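Long-range contact in ATP phosphoribosyltransferase regulatory subunit (Bacillus halodurans, PDB 3OD1), which is probably required for the first step of histidine biosynthesis and may let histidine feed back on ATP phosphoribosyltransferase activity: residues Leu220-Ala233 and Glu257-Thr270. Numbering follows the deposited sequence.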
ATOM      1  N   LEU B 220      33.421 -17.027 -22.022  1.00 48.31           N
ATOM      2  CA  LEU B 220      32.219 -16.867 -21.204  1.00 47.12           C
ATOM      3  C   LEU B 220      31.495 -15.592 -21.592  1.00 45.87           C
ATOM      4  O   LEU B 220      30.283 -15.592 -21.758  1.00 47.00           O
ATOM      5  CB  LEU B 220      32.579 -16.810 -19.720  1.00 45.67           C
ATOM      6  CG  LEU B 220      31.460 -16.407 -18.756  1.00 46.39           C
ATOM      7  CD1 LEU B 220      30.255 -17.333 -18.900  1.00 42.06           C
ATOM      8  CD2 LEU B 220      32.001 -16.426 -17.338  1.00 42.01           C
ATOM      9  N   LEU B 221      32.254 -14.510 -21.743  1.00 53.02           N
ATOM     10  CA  LEU B 221      31.708 -13.193 -22.078  1.00 48.77           C
ATOM     11  C   LEU B 221      30.929 -13.176 -23.391  1.00 45.47           C
ATOM     12  O   LEU B 221      30.095 -12.302 -23.617  1.00 49.65           O
ATOM     13  CB  LEU B 221      32.835 -12.169 -22.148  1.00 53.21           C
ATOM     14  CG  LEU B 221      33.030 -11.255 -20.940  1.00 60.16           C
ATOM     15  CD1 LEU B 221      32.711 -11.969 -19.634  1.00 57.96           C
ATOM     16  CD2 LEU B 221      34.444 -10.688 -20.936  1.00 51.16           C
ATOM     17  N   SER B 222      31.206 -14.142 -24.258  1.00 45.34           N
ATOM     18  CA  SER B 222      30.532 -14.199 -25.549  1.00 48.04           C
ATOM     19  C   SER B 222      29.211 -14.957 -25.497  1.00 45.21           C
ATOM     20  O   SER B 222      28.468 -14.957 -26.473  1.00 53.59           O
ATOM     21  CB  SER B 222      31.446 -14.834 -26.601  1.00 60.13           C
ATOM     22  OG  SER B 222      32.274 -13.854 -27.198  1.00 69.46           O
ATOM     23  N   LEU B 223      28.926 -15.610 -24.371  1.00 48.17           N
ATOM     24  CA  LEU B 223      27.736 -16.457 -24.260  1.00 45.39           C
ATOM     25  C   LEU B 223      26.489 -15.617 -24.014  1.00 48.39           C
ATOM     26  O   LEU B 223      25.882 -15.668 -22.942  1.00 48.80           O
ATOM     27  CB  LEU B 223      27.915 -17.499 -23.151  1.00 45.00           C
ATOM     28  CG  LEU B 223      29.117 -18.427 -23.308  1.00 48.80           C
ATOM     29  CD1 LEU B 223      29.318 -19.296 -22.064  1.00 49.19           C
ATOM     30  CD2 LEU B 223      28.972 -19.287 -24.576  1.00 55.76           C
ATOM     31  N   ARG B 224      26.120 -14.834 -25.020  1.00 47.57           N
ATOM     32  CA  ARG B 224      25.015 -13.897 -24.909  1.00 44.45           C
ATOM     33  C   ARG B 224      24.296 -13.861 -26.245  1.00 57.20           C
ATOM     34  O   ARG B 224      24.835 -13.350 -27.229  1.00 58.47           O
ATOM     35  CB  ARG B 224      25.538 -12.496 -24.569  1.00 44.99           C
ATOM     36  CG  ARG B 224      26.617 -12.472 -23.494  1.00 48.70           C
ATOM     37  CD  ARG B 224      27.011 -11.047 -23.132  1.00 43.90           C
ATOM     38  NE  ARG B 224      26.016 -10.368 -22.296  1.00 42.73           N
ATOM     39  CZ  ARG B 224      25.482  -9.192 -22.594  1.00 40.94           C
ATOM     40  NH1 ARG B 224      25.834  -8.588 -23.721  1.00 36.77           N
ATOM     41  NH2 ARG B 224      24.589  -8.630 -21.778  1.00 44.32           N
ATOM     42  N   GLY B 225      23.087 -14.413 -26.286  1.00 64.04           N
ATOM     43  CA  GLY B 225      22.300 -14.436 -27.506  1.00 62.91           C
ATOM     44  C   GLY B 225      21.052 -15.291 -27.402  1.00 61.49           C
ATOM     45  O   GLY B 225      20.356 -15.279 -26.386  1.00 55.71           O
ATOM     46  N   GLY B 226      20.774 -16.038 -28.465  1.00 56.82           N
ATOM     47  CA  GLY B 226      19.586 -16.868 -28.535  1.00 46.47           C
ATOM     48  C   GLY B 226      19.843 -18.259 -27.996  1.00 53.18           C
ATOM     49  O   GLY B 226      20.882 -18.515 -27.386  1.00 59.49           O
ATOM     50  N   ARG B 227      18.894 -19.161 -28.232  1.00 52.08           N
ATOM     51  CA  ARG B 227      18.997 -20.548 -27.789  1.00 60.25           C
ATOM     52  C   ARG B 227      20.342 -21.173 -28.185  1.00 62.27           C
ATOM     53  O   ARG B 227      20.799 -22.139 -27.567  1.00 63.93           O
ATOM     54  CB  ARG B 227      17.835 -21.361 -28.372  1.00 68.98           C
ATOM     55  CG  ARG B 227      17.575 -22.705 -27.707  1.00 76.13           C
ATOM     56  CD  ARG B 227      17.543 -23.820 -28.746  1.00 89.58           C
ATOM     57  NE  ARG B 227      16.302 -24.596 -28.751  1.00 96.20           N
ATOM     58  CZ  ARG B 227      15.391 -24.549 -29.721  1.00 97.10           C
ATOM     59  NH1 ARG B 227      15.570 -23.755 -30.769  1.00 93.00           N
ATOM     60  NH2 ARG B 227      14.298 -25.300 -29.644  1.00 98.85           N
ATOM     61  N   ALA B 228      20.971 -20.614 -29.216  1.00 63.03           N
ATOM     62  CA  ALA B 228      22.252 -21.121 -29.707  1.00 62.26           C
ATOM     63  C   ALA B 228      23.357 -20.962 -28.672  1.00 63.32           C
ATOM     64  O   ALA B 228      24.280 -21.770 -28.614  1.00 66.62           O
ATOM     65  CB  ALA B 228      22.637 -20.414 -30.997  1.00 61.74           C
ATOM     66  N   ALA B 229      23.256 -19.916 -27.857  1.00 61.58           N
ATOM     67  CA  ALA B 229      24.294 -19.592 -26.880  1.00 59.58           C
ATOM     68  C   ALA B 229      24.568 -20.742 -25.924  1.00 54.46           C
ATOM     69  O   ALA B 229      25.696 -20.913 -25.458  1.00 55.28           O
ATOM     70  CB  ALA B 229      23.924 -18.337 -26.104  1.00 61.20           C
ATOM     71  N   ILE B 230      23.535 -21.531 -25.636  1.00 53.94           N
ATOM     72  CA  ILE B 230      23.666 -22.646 -24.704  1.00 52.03           C
ATOM     73  C   ILE B 230      24.538 -23.731 -25.313  1.00 54.76           C
ATOM     74  O   ILE B 230      25.240 -24.452 -24.605  1.00 55.99           O
ATOM     75  CB  ILE B 230      22.299 -23.248 -24.328  1.00 53.99           C
ATOM     76  CG1 ILE B 230      21.420 -22.196 -23.646  1.00 60.23           C
ATOM     77  CG2 ILE B 230      22.481 -24.469 -23.419  1.00 48.63           C
ATOM     78  CD1 ILE B 230      20.060 -22.720 -23.242  1.00 64.37           C
ATOM     79  N   GLU B 231      24.499 -23.839 -26.634  1.00 62.91           N
ATOM     80  CA  GLU B 231      25.314 -24.831 -27.329  1.00 66.59           C
ATOM     81  C   GLU B 231      26.793 -24.468 -27.244  1.00 68.86           C
ATOM     82  O   GLU B 231      27.622 -25.299 -26.869  1.00 68.39           O
ATOM     83  CB  GLU B 231      24.855 -24.983 -28.777  1.00 69.19           C
ATOM     84  CG  GLU B 231      23.383 -25.339 -28.895  1.00 71.57           C
ATOM     85  CD  GLU B 231      22.992 -26.475 -27.965  1.00 77.37           C
ATOM     86  OE1 GLU B 231      23.820 -27.388 -27.764  1.00 80.09           O
ATOM     87  OE2 GLU B 231      21.858 -26.455 -27.437  1.00 73.00           O
ATOM     88  N   GLU B 232      27.114 -23.216 -27.564  1.00 68.67           N
ATOM     89  CA  GLU B 232      28.478 -22.713 -27.428  1.00 68.17           C
ATOM     90  C   GLU B 232      28.958 -22.796 -25.974  1.00 67.85           C
ATOM     91  O   GLU B 232      30.157 -22.872 -25.704  1.00 60.14           O
ATOM     92  CB  GLU B 232      28.566 -21.266 -27.924  1.00 70.69           C
ATOM     93  CG  GLU B 232      27.374 -20.813 -28.765  1.00 79.05           C
ATOM     94  CD  GLU B 232      27.642 -20.862 -30.260  1.00 90.75           C
ATOM     95  OE1 GLU B 232      27.873 -21.967 -30.797  1.00 96.35           O
ATOM     96  OE2 GLU B 232      27.613 -19.790 -30.903  1.00 93.07           O
ATOM     97  N   ALA B 233      28.020 -22.773 -25.032  1.00 68.00           N
ATOM     98  CA  ALA B 233      28.386 -22.841 -23.624  1.00 63.75           C
ATOM     99  C   ALA B 233      28.902 -24.232 -23.263  1.00 59.97           C
ATOM    100  O   ALA B 233      29.743 -24.386 -22.371  1.00 53.56           O
ATOM    101  CB  ALA B 233      27.202 -22.443 -22.732  1.00 55.00           C
ATOM    102  N   GLU B 257       8.926 -22.596 -24.331  1.00 42.38           N
ATOM    103  CA  GLU B 257       8.355 -22.831 -25.655  1.00 45.62           C
ATOM    104  C   GLU B 257       6.919 -23.309 -25.512  1.00 49.33           C
ATOM    105  O   GLU B 257       6.021 -22.814 -26.192  1.00 52.21           O
ATOM    106  CB  GLU B 257       9.176 -23.871 -26.435  1.00 53.35           C
ATOM    107  CG  GLU B 257      10.568 -23.398 -26.830  1.00 60.04           C
ATOM    108  CD  GLU B 257      11.242 -24.334 -27.817  1.00 66.03           C
ATOM    109  OE1 GLU B 257      11.521 -25.496 -27.453  1.00 66.09           O
ATOM    110  OE2 GLU B 257      11.490 -23.901 -28.961  1.00 68.45           O
ATOM    111  N   SER B 258       6.702 -24.270 -24.620  1.00 44.43           N
ATOM    112  CA  SER B 258       5.357 -24.771 -24.374  1.00 43.63           C
ATOM    113  C   SER B 258       4.437 -23.643 -23.946  1.00 43.41           C
ATOM    114  O   SER B 258       3.267 -23.610 -24.336  1.00 44.18           O
ATOM    115  CB  SER B 258       5.372 -25.877 -23.319  1.00 37.33           C
ATOM    116  OG  SER B 258       6.119 -26.978 -23.794  1.00 47.43           O
ATOM    117  N   TYR B 259       4.956 -22.717 -23.143  1.00 40.83           N
ATOM    118  CA  TYR B 259       4.172 -21.541 -22.773  1.00 43.09           C
ATOM    119  C   TYR B 259       4.039 -20.520 -23.900  1.00 45.68           C
ATOM    120  O   TYR B 259       3.373 -19.504 -23.733  1.00 47.31           O
ATOM    121  CB  TYR B 259       4.764 -20.824 -21.560  1.00 39.89           C
ATOM    122  CG  TYR B 259       4.409 -21.427 -20.223  1.00 36.98           C
ATOM    123  CD1 TYR B 259       3.169 -21.202 -19.638  1.00 36.10           C
ATOM    124  CD2 TYR B 259       5.339 -22.186 -19.518  1.00 34.87           C
ATOM    125  CE1 TYR B 259       2.851 -21.748 -18.390  1.00 34.11           C
ATOM    126  CE2 TYR B 259       5.038 -22.724 -18.284  1.00 34.56           C
ATOM    127  CZ  TYR B 259       3.795 -22.504 -17.720  1.00 39.28           C
ATOM    128  OH  TYR B 259       3.504 -23.052 -16.488  1.00 34.71           O
ATOM    129  N   GLY B 260       4.688 -20.766 -25.030  1.00 45.78           N
ATOM    130  CA  GLY B 260       4.674 -19.798 -26.113  1.00 45.10           C
ATOM    131  C   GLY B 260       5.301 -18.475 -25.699  1.00 50.14           C
ATOM    132  O   GLY B 260       4.907 -17.414 -26.186  1.00 45.96           O
ATOM    133  N   ALA B 261       6.285 -18.541 -24.800  1.00 49.35           N
ATOM    134  CA  ALA B 261       6.947 -17.347 -24.284  1.00 54.40           C
ATOM    135  C   ALA B 261       8.341 -17.196 -24.874  1.00 49.88           C
ATOM    136  O   ALA B 261       9.081 -16.277 -24.527  1.00 54.95           O
ATOM    137  CB  ALA B 261       7.024 -17.395 -22.759  1.00 57.80           C
ATOM    138  N   SER B 262       8.674 -18.089 -25.793  1.00 41.75           N
ATOM    139  CA  SER B 262      10.023 -18.213 -26.325  1.00 49.51           C
ATOM    140  C   SER B 262      10.544 -16.941 -26.987  1.00 52.62           C
ATOM    141  O   SER B 262      11.721 -16.590 -26.838  1.00 47.66           O
ATOM    142  CB  SER B 262      10.068 -19.365 -27.327  1.00 53.08           C
ATOM    143  OG  SER B 262      11.353 -19.928 -27.360  1.00 65.86           O
ATOM    144  N   GLU B 263       9.670 -16.258 -27.719  1.00 50.24           N
ATOM    145  CA  GLU B 263      10.065 -15.065 -28.464  1.00 52.31           C
ATOM    146  C   GLU B 263      10.641 -14.002 -27.535  1.00 55.22           C
ATOM    147  O   GLU B 263      11.428 -13.157 -27.967  1.00 53.89           O
ATOM    148  CB  GLU B 263       8.881 -14.492 -29.257  1.00 60.55           C
ATOM    149  CG  GLU B 263       7.733 -13.978 -28.387  1.00 75.05           C
ATOM    150  CD  GLU B 263       6.658 -13.222 -29.172  1.00 84.29           C
ATOM    151  OE1 GLU B 263       6.946 -12.121 -29.697  1.00 85.27           O
ATOM    152  OE2 GLU B 263       5.514 -13.724 -29.247  1.00 85.56           O
ATOM    153  N   TYR B 264      10.261 -14.067 -26.257  1.00 52.04           N
ATOM    154  CA  TYR B 264      10.615 -13.039 -25.280  1.00 47.33           C
ATOM    155  C   TYR B 264      11.927 -13.299 -24.547  1.00 47.14           C
ATOM    156  O   TYR B 264      12.446 -12.422 -23.852  1.00 52.90           O
ATOM    157  CB  TYR B 264       9.485 -12.874 -24.256  1.00 50.30           C
ATOM    158  CG  TYR B 264       8.236 -12.254 -24.836  1.00 49.43           C
ATOM    159  CD1 TYR B 264       8.133 -10.879 -24.982  1.00 49.04           C
ATOM    160  CD2 TYR B 264       7.166 -13.040 -25.243  1.00 51.24           C
ATOM    161  CE1 TYR B 264       7.000 -10.296 -25.513  1.00 56.80           C
ATOM    162  CE2 TYR B 264       6.023 -12.466 -25.772  1.00 59.64           C
ATOM    163  CZ  TYR B 264       5.950 -11.092 -25.904  1.00 58.83           C
ATOM    164  OH  TYR B 264       4.829 -10.506 -26.436  1.00 60.87           O
ATOM    165  N   VAL B 265      12.477 -14.496 -24.699  1.00 41.93           N
ATOM    166  CA  VAL B 265      13.623 -14.865 -23.891  1.00 42.11           C
ATOM    167  C   VAL B 265      14.922 -14.853 -24.684  1.00 45.87           C
ATOM    168  O   VAL B 265      14.939 -15.124 -25.882  1.00 44.43           O
ATOM    169  CB  VAL B 265      13.425 -16.240 -23.203  1.00 51.22           C
ATOM    170  CG1 VAL B 265      12.202 -16.204 -22.296  1.00 52.51           C
ATOM    171  CG2 VAL B 265      13.295 -17.339 -24.229  1.00 51.62           C
ATOM    172  N   LYS B 266      16.007 -14.509 -24.002  1.00 39.89           N
ATOM    173  CA  LYS B 266      17.333 -14.680 -24.557  1.00 44.82           C
ATOM    174  C   LYS B 266      18.256 -15.124 -23.431  1.00 44.80           C
ATOM    175  O   LYS B 266      17.843 -15.172 -22.273  1.00 41.09           O
ATOM    176  CB  LYS B 266      17.814 -13.399 -25.240  1.00 53.33           C
ATOM    177  CG  LYS B 266      17.903 -12.179 -24.351  1.00 56.97           C
ATOM    178  CD  LYS B 266      18.253 -10.956 -25.185  1.00 66.67           C
ATOM    179  CE  LYS B 266      18.685  -9.774 -24.323  1.00 75.92           C
ATOM    180  NZ  LYS B 266      19.116  -8.606 -25.156  1.00 79.64           N
ATOM    181  N   PHE B 267      19.487 -15.489 -23.765  1.00 37.44           N
ATOM    182  CA  PHE B 267      20.399 -16.001 -22.758  1.00 41.10           C
ATOM    183  C   PHE B 267      21.577 -15.079 -22.538  1.00 46.11           C
ATOM    184  O   PHE B 267      22.150 -14.550 -23.490  1.00 49.14           O
ATOM    185  CB  PHE B 267      20.860 -17.407 -23.124  1.00 51.58           C
ATOM    186  CG  PHE B 267      19.742 -18.402 -23.165  1.00 56.58           C
ATOM    187  CD1 PHE B 267      19.379 -19.098 -22.022  1.00 55.91           C
ATOM    188  CD2 PHE B 267      19.035 -18.617 -24.337  1.00 58.37           C
ATOM    189  CE1 PHE B 267      18.338 -20.004 -22.053  1.00 54.72           C
ATOM    190  CE2 PHE B 267      17.997 -19.526 -24.375  1.00 61.40           C
ATOM    191  CZ  PHE B 267      17.647 -20.220 -23.231  1.00 60.14           C
ATOM    192  N   ASP B 268      21.918 -14.868 -21.271  1.00 37.64           N
ATOM    193  CA  ASP B 268      23.094 -14.088 -20.915  1.00 33.42           C
ATOM    194  C   ASP B 268      23.826 -14.777 -19.781  1.00 39.51           C
ATOM    195  O   ASP B 268      23.579 -14.502 -18.606  1.00 38.78           O
ATOM    196  CB  ASP B 268      22.716 -12.660 -20.531  1.00 37.44           C
ATOM    197  CG  ASP B 268      23.922 -11.827 -20.132  1.00 41.60           C
ATOM    198  OD1 ASP B 268      25.068 -12.297 -20.313  1.00 42.65           O
ATOM    199  OD2 ASP B 268      23.724 -10.700 -19.641  1.00 44.65           O
ATOM    200  N   LEU B 269      24.721 -15.689 -20.144  1.00 34.53           N
ATOM    201  CA  LEU B 269      25.403 -16.494 -19.147  1.00 34.81           C
ATOM    202  C   LEU B 269      26.450 -15.687 -18.388  1.00 37.90           C
ATOM    203  O   LEU B 269      27.123 -16.219 -17.520  1.00 36.34           O
ATOM    204  CB  LEU B 269      26.009 -17.753 -19.778  1.00 42.30           C
ATOM    205  CG  LEU B 269      25.048 -18.947 -19.848  1.00 49.99           C
ATOM    206  CD1 LEU B 269      23.737 -18.545 -20.481  1.00 55.16           C
ATOM    207  CD2 LEU B 269      25.663 -20.137 -20.595  1.00 47.04           C
ATOM    208  N   THR B 270      26.582 -14.394 -18.688  1.00 43.53           N
ATOM    209  CA  THR B 270      27.465 -13.555 -17.875  1.00 39.69           C
ATOM    210  C   THR B 270      26.711 -12.995 -16.665  1.00 41.12           C
ATOM    211  O   THR B 270      27.297 -12.351 -15.793  1.00 41.64           O
ATOM    212  CB  THR B 270      28.067 -12.381 -18.673  1.00 35.75           C
ATOM    213  OG1 THR B 270      27.065 -11.393 -18.902  1.00 40.53           O
ATOM    214  CG2 THR B 270      28.633 -12.876 -20.004  1.00 32.60           C
TER
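G225 and F267 form the hydrogen-bonded pair of a short antiparallel ladder that adds strand 224-225 to the edge of the mixed sheet of the class II synthetase-like domain. F267 N reaches G225 O at 2.8 Å, almost perfectly straight (179°), and G225 N returns a bond to F267 O. F267 lies on the face of the sheet covered by helix 228-234: its CB lies near A229 CB, CG and CD1 lie against I230 CG1, CD2 runs by G226 O, CE2 sits 3.7 Å from R227 CA, and I230 CD1 rests over the ring, 3.7 Å from its centroid, in a CH-pi contact closest to CE1 and CZ. Just past the strand, L269 CD2 packs on A233 CB at 3.5 Å, extending the apolar contact along the helix. On the face that carries R224 and D268 a salt bridge forms: a bend at chi3 (75°) turns the guanidinium side-on to D268, NE to OD1 and NH2 to OD2, its plane 76° from the carboxylate's. An asparagine in place of D268 would probably leave the R224 charge without its mate and weaken this grip. OD1 also closes an Asx turn with T270 N, and T270 OG1, itself hydrogen-bonded to Y197 OH, meets OD1 on its syn side at 2.6 Å.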